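Local coordinates for putative acyl-[acyl-carrier-protein] desaturase DesA2 (Mycobacterium tuberculosis, PDB 1ZA0) that may act as an acyl-ACP desaturase in mycobacterial fatty acid biosynthesis, with a ferritin-like four-helix bundle that binds metal, at residues T60-R63 and T64-D67; A179-I182 and D183-R187. All coordinates share one frame; numbering follows the deposited sequence. Where two conformers were deposited one is given.

Both contacts are local, each made within a few consecutive residues, and they come in series along the chain. Contact 1 (60-67) is the entry into helix 63-77; contact 2 (179-187) is about two and a half turns of helix 176-206, starting three residues after its first. Their centres lie 16 Å apart and their nearest atoms about 7 Å, without touching, but L61 and I65 of contact 1 both pack on L178, the residue just before contact 2. Contact 1 is plain packing at a helix start, 18 Å from the centre of the chain; contact 2, at 11 Å, belongs to the metal-bearing helix, its I185 side chain about 7 Å from the manganese ion.

Contact 1: T60-R63 and T64-D67; sequences TLPR and TITD
P62, at the N-cap position, turns its carbonyl into the first turn of helix 63-77: P62 O accepts T66 N at 3.2 Å, and I65 N more weakly. The next i to i+4 bond, D67 N to R63 O, is 2.9 Å long, so the helix is regular from its first residues. The R63 side chain doubles back, bent at chi2 (-48°) and chi3 (83°), and its NH1 donates almost straight to L61 O at 2.7 Å, an acceptor that lies close to the guanidinium plane. Together with a weak bond from NE to the same oxygen and one from NH2 to the backbone carbonyl of E123, it holds the guanidinium in place. Over one face of the group T66 OG1 sits 3.2 Å from R63 CZ without hydrogen-bonding to its nitrogens. T66 CG2 lies over NH1 and also reaches L61 CB at 3.9 Å. On another side of the turn, P62 CB touches I65 CG1 at 4.2 Å. Beyond the turn, the E123 carboxylate binds T60 and L61, and N238 of helix 233-241 takes D67 OD2. L61 and I65 pack on L178, so this helix start is lodged between helices 176-206 and 233-241.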
ATOM      1  N   THR A  60       2.189  18.206 -15.877  1.00 43.85           N
ATOM      2  CA  THR A  60       3.450  18.847 -15.523  1.00 43.89           C
ATOM      3  C   THR A  60       4.328  18.058 -14.532  1.00 42.24           C
ATOM      4  O   THR A  60       5.510  18.344 -14.438  1.00 39.99           O
ATOM      5  CB  THR A  60       3.148  20.169 -14.997  1.00 43.89           C
ATOM      6  OG1 THR A  60       2.197  20.065 -13.930  1.00 47.14           O
ATOM      7  CG2 THR A  60       2.429  20.960 -16.105  1.00 48.29           C
ATOM      8  N   LEU A  61       3.769  17.035 -13.860  1.00 39.60           N
ATOM      9  CA  LEU A  61       4.540  16.297 -12.873  1.00 38.07           C
ATOM     10  C   LEU A  61       5.543  15.422 -13.581  1.00 36.50           C
ATOM     11  O   LEU A  61       5.287  14.948 -14.673  1.00 33.55           O
ATOM     12  CB  LEU A  61       3.663  15.417 -11.982  1.00 37.38           C
ATOM     13  CG  LEU A  61       2.795  16.090 -10.898  1.00 41.22           C
ATOM     14  CD1 LEU A  61       1.686  15.153 -10.394  1.00 42.63           C
ATOM     15  CD2 LEU A  61       3.623  16.564  -9.703  1.00 43.98           C
ATOM     16  N   PRO A  62       6.692  15.150 -12.937  1.00 36.57           N
ATOM     17  CA  PRO A  62       7.631  14.159 -13.467  1.00 37.18           C
ATOM     18  C   PRO A  62       6.979  12.762 -13.714  1.00 37.68           C
ATOM     19  O   PRO A  62       6.134  12.326 -12.909  1.00 36.83           O
ATOM     20  CB  PRO A  62       8.700  14.070 -12.362  1.00 37.78           C
ATOM     21  CG  PRO A  62       8.597  15.352 -11.617  1.00 38.15           C
ATOM     22  CD  PRO A  62       7.132  15.711 -11.658  1.00 36.50           C
ATOM     23  N   ARG A  63       7.389  12.073 -14.778  1.00 38.05           N
ATOM     24  CA  ARG A  63       6.770  10.813 -15.131  1.00 39.87           C
ATOM     25  C   ARG A  63       7.022   9.781 -14.037  1.00 39.60           C
ATOM     26  O   ARG A  63       6.213   8.888 -13.859  1.00 39.81           O
ATOM     27  CB  ARG A  63       7.237  10.287 -16.522  1.00 40.75           C
ATOM     28  CG  ARG A  63       6.549  11.058 -17.707  1.00 46.01           C
ATOM     29  CD  ARG A  63       4.948  11.227 -17.608  1.00 52.05           C
ATOM     30  NE  ARG A  63       4.531  12.381 -16.766  1.00 53.16           N
ATOM     31  CZ  ARG A  63       3.275  12.732 -16.490  1.00 56.02           C
ATOM     32  NH1 ARG A  63       3.051  13.823 -15.766  1.00 58.06           N
ATOM     33  NH2 ARG A  63       2.222  12.022 -16.940  1.00 57.34           N
ATOM     34  N   THR A  64       8.118   9.892 -13.292  1.00 38.81           N
ATOM     35  CA  THR A  64       8.342   8.925 -12.193  1.00 38.53           C
ATOM     36  C   THR A  64       7.223   8.985 -11.169  1.00 36.19           C
ATOM     37  O   THR A  64       6.791   7.932 -10.669  1.00 35.37           O
ATOM     38  CB  THR A  64       9.653   9.126 -11.458  1.00 39.32           C
ATOM     39  OG1 THR A  64       9.765  10.489 -10.998  1.00 40.55           O
ATOM     40  CG2 THR A  64      10.862   8.879 -12.427  1.00 41.29           C
ATOM     41  N   ILE A  65       6.801  10.209 -10.865  1.00 34.98           N
ATOM     42  CA  ILE A  65       5.817  10.466  -9.853  1.00 33.71           C
ATOM     43  C   ILE A  65       4.456   9.933 -10.303  1.00 33.38           C
ATOM     44  O   ILE A  65       3.768   9.236  -9.518  1.00 32.29           O
ATOM     45  CB  ILE A  65       5.748  11.955  -9.491  1.00 33.93           C
ATOM     46  CG1 ILE A  65       7.094  12.446  -8.892  1.00 37.95           C
ATOM     47  CG2 ILE A  65       4.560  12.196  -8.574  1.00 29.87           C
ATOM     48  CD1 ILE A  65       7.610  11.620  -7.786  1.00 38.56           C
ATOM     49  N   THR A  66       4.062  10.237 -11.547  1.00 32.73           N
ATOM     50  CA  THR A  66       2.765   9.736 -12.072  1.00 32.18           C
ATOM     51  C   THR A  66       2.740   8.223 -12.313  1.00 32.88           C
ATOM     52  O   THR A  66       1.729   7.582 -12.070  1.00 32.50           O
ATOM     53  CB  THR A  66       2.340  10.503 -13.394  1.00 32.60           C
ATOM     54  OG1 THR A  66       3.362  10.400 -14.374  1.00 31.52           O
ATOM     55  CG2 THR A  66       2.212  11.973 -13.151  1.00 31.75           C
ATOM     56  N   ASP A  67       3.855   7.626 -12.751  1.00 33.42           N
ATOM     57  CA  ASP A  67       3.921   6.196 -12.851  1.00 33.89           C
ATOM     58  C   ASP A  67       3.675   5.559 -11.480  1.00 32.93           C
ATOM     59  O   ASP A  67       2.912   4.593 -11.363  1.00 31.89           O
ATOM     60  CB  ASP A  67       5.285   5.708 -13.333  1.00 35.53           C
ATOM     61  CG  ASP A  67       5.569   5.992 -14.830  1.00 37.74           C
ATOM     62  OD1 ASP A  67       4.651   6.409 -15.578  1.00 38.08           O
ATOM     63  OD2 ASP A  67       6.721   5.801 -15.291  1.00 37.12           O
TER

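Contact 2: A179-I182 and D183-R187; sequences AGLI and DRIAR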
ATOM      1  N   ALA A 179       1.881  15.889  -2.381  1.00 26.80           N
ATOM      2  CA  ALA A 179       2.788  15.477  -1.344  1.00 27.89           C
ATOM      3  C   ALA A 179       1.983  15.207  -0.062  1.00 28.12           C
ATOM      4  O   ALA A 179       2.214  14.221   0.588  1.00 30.64           O
ATOM      5  CB  ALA A 179       3.883  16.511  -1.108  1.00 27.14           C
ATOM      6  N   GLY A 180       1.066  16.091   0.278  1.00 26.81           N
ATOM      7  CA  GLY A 180       0.153  15.938   1.387  1.00 27.96           C
ATOM      8  C   GLY A 180      -0.704  14.683   1.338  1.00 27.83           C
ATOM      9  O   GLY A 180      -0.850  13.958   2.332  1.00 25.94           O
ATOM     10  N   LEU A 181      -1.223  14.419   0.164  1.00 27.76           N
ATOM     11  CA  LEU A 181      -2.067  13.247  -0.090  1.00 28.73           C
ATOM     12  C   LEU A 181      -1.294  11.951   0.116  1.00 28.47           C
ATOM     13  O   LEU A 181      -1.736  11.038   0.850  1.00 26.55           O
ATOM     14  CB  LEU A 181      -2.597  13.327  -1.524  1.00 28.19           C
ATOM     15  CG  LEU A 181      -3.684  12.304  -1.936  1.00 32.49           C
ATOM     16  CD1 LEU A 181      -4.272  12.796  -3.259  1.00 34.67           C
ATOM     17  CD2 LEU A 181      -3.126  10.969  -2.159  1.00 36.65           C
ATOM     18  N   ILE A 182      -0.130  11.840  -0.541  1.00 27.87           N
ATOM     19  CA  ILE A 182       0.668  10.663  -0.419  1.00 28.09           C
ATOM     20  C   ILE A 182       1.196  10.467   1.023  1.00 29.60           C
ATOM     21  O   ILE A 182       1.281   9.341   1.500  1.00 28.70           O
ATOM     22  CB  ILE A 182       1.830  10.589  -1.428  1.00 29.20           C
ATOM     23  CG1 ILE A 182       1.319  10.685  -2.889  1.00 29.55           C
ATOM     24  CG2 ILE A 182       2.575   9.287  -1.254  1.00 28.12           C
ATOM     25  CD1 ILE A 182       0.343   9.508  -3.335  1.00 28.95           C
ATOM     26  N   ASP A 183       1.564  11.548   1.676  1.00 29.25           N
ATOM     27  CA  ASP A 183       1.960  11.455   3.078  1.00 31.32           C
ATOM     28  C   ASP A 183       0.797  10.922   3.965  1.00 30.16           C
ATOM     29  O   ASP A 183       1.056  10.138   4.874  1.00 28.56           O
ATOM     30  CB  ASP A 183       2.373  12.840   3.528  1.00 31.91           C
ATOM     31  CG  ASP A 183       2.637  12.930   4.981  1.00 35.80           C
ATOM     32  OD1 ASP A 183       3.748  12.515   5.400  1.00 42.20           O
ATOM     33  OD2 ASP A 183       1.809  13.434   5.738  1.00 37.38           O
ATOM     34  N   ARG A 184      -0.449  11.362   3.739  1.00 29.90           N
ATOM     35  CA  ARG A 184      -1.604  10.795   4.484  1.00 30.52           C
ATOM     36  C   ARG A 184      -1.702   9.292   4.265  1.00 28.82           C
ATOM     37  O   ARG A 184      -1.893   8.532   5.229  1.00 29.49           O
ATOM     38  CB  ARG A 184      -2.952  11.474   4.156  0.50 30.29           C
ATOM     39  CG  ARG A 184      -3.194  12.842   4.767  0.50 31.39           C
ATOM     40  CD  ARG A 184      -3.389  12.923   6.323  0.50 34.76           C
ATOM     41  NE  ARG A 184      -3.917  14.248   6.687  0.50 37.23           N
ATOM     42  CZ  ARG A 184      -4.640  14.568   7.771  0.50 39.77           C
ATOM     43  NH1 ARG A 184      -5.046  15.828   7.922  0.50 41.74           N
ATOM     44  NH2 ARG A 184      -4.953  13.669   8.700  0.50 39.45           N
ATOM     45  N   ILE A 185      -1.614   8.867   3.010  1.00 27.78           N
ATOM     46  CA  ILE A 185      -1.655   7.451   2.643  1.00 28.11           C
ATOM     47  C   ILE A 185      -0.531   6.656   3.327  1.00 29.22           C
ATOM     48  O   ILE A 185      -0.783   5.546   3.926  1.00 26.34           O
ATOM     49  CB  ILE A 185      -1.574   7.268   1.127  1.00 28.02           C
ATOM     50  CG1 ILE A 185      -2.825   7.836   0.443  1.00 29.87           C
ATOM     51  CG2 ILE A 185      -1.412   5.786   0.756  1.00 28.98           C
ATOM     52  CD1 ILE A 185      -2.792   7.661  -1.114  1.00 31.17           C
ATOM     53  N   ALA A 186       0.690   7.221   3.287  1.00 27.97           N
ATOM     54  CA  ALA A 186       1.851   6.566   3.909  1.00 27.63           C
ATOM     55  C   ALA A 186       1.605   6.314   5.403  1.00 27.23           C
ATOM     56  O   ALA A 186       1.960   5.227   5.889  1.00 26.55           O
ATOM     57  CB  ALA A 186       3.074   7.364   3.747  1.00 28.13           C
ATOM     58  N   ARG A 187       1.067   7.304   6.095  1.00 27.32           N
ATOM     59  CA  ARG A 187       0.743   7.202   7.521  1.00 28.20           C
ATOM     60  C   ARG A 187      -0.324   6.144   7.839  1.00 28.85           C
ATOM     61  O   ARG A 187      -0.247   5.443   8.880  1.00 28.72           O
ATOM     62  CB  ARG A 187       0.326   8.539   8.073  1.00 29.18           C
ATOM     63  CG  ARG A 187       1.433   9.538   8.104  1.00 30.48           C
ATOM     64  CD  ARG A 187       1.021  10.931   8.575  1.00 37.44           C
ATOM     65  NE  ARG A 187       2.045  11.916   8.177  1.00 41.36           N
ATOM     66  CZ  ARG A 187       3.224  12.063   8.781  1.00 46.16           C
ATOM     67  NH1 ARG A 187       3.523  11.361   9.903  1.00 44.48           N
ATOM     68  NH2 ARG A 187       4.089  12.955   8.307  1.00 45.41           N
TER
HETATM   69  O   HOH W   1      -0.273  14.865   4.831  1.00 30.69           O
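L181 and I185, one turn apart on helix 176-206, lie side by side and point the same way, and their methyls L181 CD2 and I185 CD1 meet at 3.5 Å, closer than usual for two carbons. The extended chi2 of I185 (-180°) carries CD1 out to the CD2 branch of L181. I182 meets I185 more loosely, CD1 to CD1 at 4.3 Å. This buried side faces helices 95-121 and 148-172: L181 packs on A113 and Y117, I182 on L114 and L169, and I185 on H110 and C166. Regular i to i+4 bonds run beneath, the shortest from A186 N to I182 O at 2.8 Å.

The other side is polar and opens toward solvent, with R187 exposed and G180 and D183 partly so. A water donates to G180 O and to D183 OD2, 2.7 Å from each, bridging the helix backbone to the carboxylate. D183 OD2 also accepts R187 NE at 2.9 Å in a salt bridge; the nitrogen comes from above the carboxylate plane, whereas the oxygen lies at the edge of the guanidinium, nearly in its plane. R184, in one of its two conformers, leads away from the helix and bonds through NE to Y37 OH.

The helix is thus two-faced. Its polar side pairs a carboxylate with a guanidinium and a water, a double grip that would be expected to favour the ionised form of D183. Its apolar side brings I185 within about 4 Å of H110 and E189, so hydrocarbon borders the metal site, where E189 is a ligand of the manganese and H110 is probably an iron ligand, as in related desaturases.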